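Long-range contact in type II 3-hydroxyacyl-CoA dehydrogenase (Thermus thermophilus, PDB 1UAY), which probably catalyses the NAD-dependent interconversion of 3-hydroxyacyl-CoA and 3-ketoacyl-CoA in fatty acid beta-oxidation: residues G13-A18 against P210-A214. Numbering follows the deposited sequence.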
ATOM      1  N   GLY A  13       1.040  -9.642  27.358  1.00  9.82           N
ATOM      2  CA  GLY A  13       1.292  -8.626  26.353  1.00  8.50           C
ATOM      3  C   GLY A  13       0.136  -7.759  25.894  1.00  7.69           C
ATOM      4  O   GLY A  13      -0.592  -7.181  26.698  1.00  9.11           O
ATOM      5  N   LEU A  14      -0.019  -7.667  24.576  1.00  8.87           N
ATOM      6  CA  LEU A  14      -1.063  -6.841  23.975  1.00  8.55           C
ATOM      7  C   LEU A  14      -2.476  -7.261  24.359  1.00  7.10           C
ATOM      8  O   LEU A  14      -3.301  -6.421  24.718  1.00  8.58           O
ATOM      9  CB  LEU A  14      -0.914  -6.848  22.451  1.00  9.87           C
ATOM     10  CG  LEU A  14       0.471  -6.464  21.922  1.00 10.80           C
ATOM     11  CD1 LEU A  14       0.416  -6.383  20.407  1.00 11.45           C
ATOM     12  CD2 LEU A  14       0.913  -5.130  22.507  1.00 12.32           C
ATOM     13  N   GLY A  15      -2.752  -8.560  24.282  1.00  7.52           N
ATOM     14  CA  GLY A  15      -4.072  -9.055  24.631  1.00  7.40           C
ATOM     15  C   GLY A  15      -4.417  -8.738  26.073  1.00  7.57           C
ATOM     16  O   GLY A  15      -5.538  -8.331  26.387  1.00  7.80           O
ATOM     17  N   ARG A  16      -3.446  -8.930  26.962  1.00  7.39           N
ATOM     18  CA  ARG A  16      -3.653  -8.653  28.377  1.00  7.13           C
ATOM     19  C   ARG A  16      -4.026  -7.187  28.582  1.00  7.05           C
ATOM     20  O   ARG A  16      -4.976  -6.876  29.296  1.00  7.12           O
ATOM     21  CB  ARG A  16      -2.385  -8.981  29.168  1.00  7.99           C
ATOM     22  CG  ARG A  16      -2.422  -8.562  30.630  1.00  8.71           C
ATOM     23  CD  ARG A  16      -1.164  -9.036  31.354  1.00 10.07           C
ATOM     24  NE  ARG A  16      -1.141  -8.633  32.759  1.00 11.00           N
ATOM     25  CZ  ARG A  16      -0.825  -7.416  33.189  1.00 13.08           C
ATOM     26  NH1 ARG A  16      -0.494  -6.465  32.323  1.00 14.42           N
ATOM     27  NH2 ARG A  16      -0.847  -7.146  34.488  1.00 15.02           N
ATOM     28  N   ALA A  17      -3.278  -6.287  27.950  1.00  7.30           N
ATOM     29  CA  ALA A  17      -3.553  -4.863  28.093  1.00  7.20           C
ATOM     30  C   ALA A  17      -4.951  -4.521  27.581  1.00  6.90           C
ATOM     31  O   ALA A  17      -5.686  -3.763  28.213  1.00  8.41           O
ATOM     32  CB  ALA A  17      -2.505  -4.048  27.350  1.00  7.98           C
ATOM     33  N   ALA A  18      -5.324  -5.081  26.435  1.00  7.38           N
ATOM     34  CA  ALA A  18      -6.645  -4.819  25.879  1.00  7.80           C
ATOM     35  C   ALA A  18      -7.732  -5.329  26.824  1.00  7.80           C
ATOM     36  O   ALA A  18      -8.726  -4.646  27.065  1.00  7.89           O
ATOM     37  CB  ALA A  18      -6.778  -5.479  24.516  1.00  8.71           C
ATOM     38  N   PRO A 210       2.215  -1.830  26.008  1.00 11.16           N
ATOM     39  CA  PRO A 210       0.966  -2.566  25.777  1.00 11.81           C
ATOM     40  C   PRO A 210      -0.270  -1.672  25.895  1.00 10.63           C
ATOM     41  O   PRO A 210      -1.241  -1.837  25.155  1.00 10.07           O
ATOM     42  CB  PRO A 210       1.005  -3.648  26.850  1.00 12.94           C
ATOM     43  CG  PRO A 210       2.478  -3.910  27.003  1.00 14.64           C
ATOM     44  CD  PRO A 210       3.052  -2.514  27.009  1.00 12.97           C
ATOM     45  N   GLU A 211      -0.223  -0.721  26.822  1.00 10.36           N
ATOM     46  CA  GLU A 211      -1.335   0.197  27.039  1.00 10.96           C
ATOM     47  C   GLU A 211      -1.631   1.068  25.817  1.00  9.96           C
ATOM     48  O   GLU A 211      -2.765   1.517  25.634  1.00 10.32           O
ATOM     49  CB  GLU A 211      -1.057   1.084  28.260  1.00 12.92           C
ATOM     50  CG  GLU A 211      -0.913   0.308  29.564  1.00 17.67           C
ATOM     51  CD  GLU A 211       0.528  -0.044  29.898  1.00 19.76           C
ATOM     52  OE1 GLU A 211       1.312  -0.337  28.975  1.00 19.30           O
ATOM     53  OE2 GLU A 211       0.875  -0.038  31.100  1.00 24.06           O
ATOM     54  N   GLU A 212      -0.619   1.309  24.987  1.00  8.26           N
ATOM     55  CA  GLU A 212      -0.803   2.120  23.785  1.00  8.45           C
ATOM     56  C   GLU A 212      -1.585   1.324  22.741  1.00  7.99           C
ATOM     57  O   GLU A 212      -2.372   1.887  21.979  1.00  8.61           O
ATOM     58  CB  GLU A 212       0.562   2.588  23.262  1.00  9.35           C
ATOM     59  CG  GLU A 212       1.234   3.535  24.268  1.00 11.34           C
ATOM     60  CD  GLU A 212       2.660   3.924  23.916  1.00 12.49           C
ATOM     61  OE1 GLU A 212       3.462   3.033  23.576  1.00 11.59           O
ATOM     62  OE2 GLU A 212       2.989   5.127  24.008  1.00 14.03           O
ATOM     63  N   TYR A 213      -1.380   0.012  22.716  1.00  8.32           N
ATOM     64  CA  TYR A 213      -2.124  -0.844  21.805  1.00  7.73           C
ATOM     65  C   TYR A 213      -3.566  -0.890  22.315  1.00  7.73           C
ATOM     66  O   TYR A 213      -4.512  -0.762  21.542  1.00  7.71           O
ATOM     67  CB  TYR A 213      -1.513  -2.252  21.788  1.00  8.66           C
ATOM     68  CG  TYR A 213      -2.421  -3.333  21.238  1.00  7.86           C
ATOM     69  CD1 TYR A 213      -3.232  -4.088  22.087  1.00  8.52           C
ATOM     70  CD2 TYR A 213      -2.461  -3.610  19.875  1.00  8.10           C
ATOM     71  CE1 TYR A 213      -4.057  -5.094  21.591  1.00  8.38           C
ATOM     72  CE2 TYR A 213      -3.286  -4.620  19.369  1.00  8.70           C
ATOM     73  CZ  TYR A 213      -4.079  -5.355  20.237  1.00  8.36           C
ATOM     74  OH  TYR A 213      -4.890  -6.356  19.750  1.00  8.34           O
ATOM     75  N   ALA A 214      -3.732  -1.050  23.625  1.00  7.27           N
ATOM     76  CA  ALA A 214      -5.065  -1.106  24.213  1.00  7.24           C
ATOM     77  C   ALA A 214      -5.851   0.176  23.952  1.00  7.11           C
ATOM     78  O   ALA A 214      -7.048   0.130  23.676  1.00  7.30           O
ATOM     79  CB  ALA A 214      -4.970  -1.355  25.713  1.00  7.45           C
TER
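Helix 210-222 starts against the first turn of helix 13-25, the helix that follows the opening strand of the Rossmann fold and the glycine-rich loop at the adenosine site. The two short segments cross at -58° with their axes 7.9 Å apart, a close approach made possible by the alanines between them. Pro210 opens the contact with the CB corner of its ring: its CB lies 3.6 Å from Ala17 CB and 3.9 Å from Gly13 O, while its CA is 4.2 Å from Leu14 CD2. The Ala17 methyl also sits 3.4 Å from Pro210 O, the carbonyl that accepts the helical hydrogen bond from Ala214 N. Glu211 and Glu212 direct their CA-to-CB bonds away from this surface; Glu212 forms a salt bridge with Arg206, and its carbonyl accepts a hydrogen bond from Asn223 of a second subunit. Tyr213 turns back inward and presents one ring face to Leu14, whose CB stands 3.8 Å from the ring centroid and 21° off the normal, a CH-pi contact. Ala18 CB meets the same ring at Tyr213 CE1, 4.0 Å away, and the Tyr213 hydroxyl hydrogen-bonds Thr133, the last residue of strand 128-133. One turn on from Pro210, Ala214 CB packs 4.0 Å from Ala17 CB and 3.5 Å from Ala17 O, so the Ala17 methyl is held between Pro210 and Ala214. The contact therefore rests on van der Waals packing of small apolar side chains, some against backbone carbonyls of the other helix, and on one CH-pi contact, without hydrogen bonds or salt bridges between the segments.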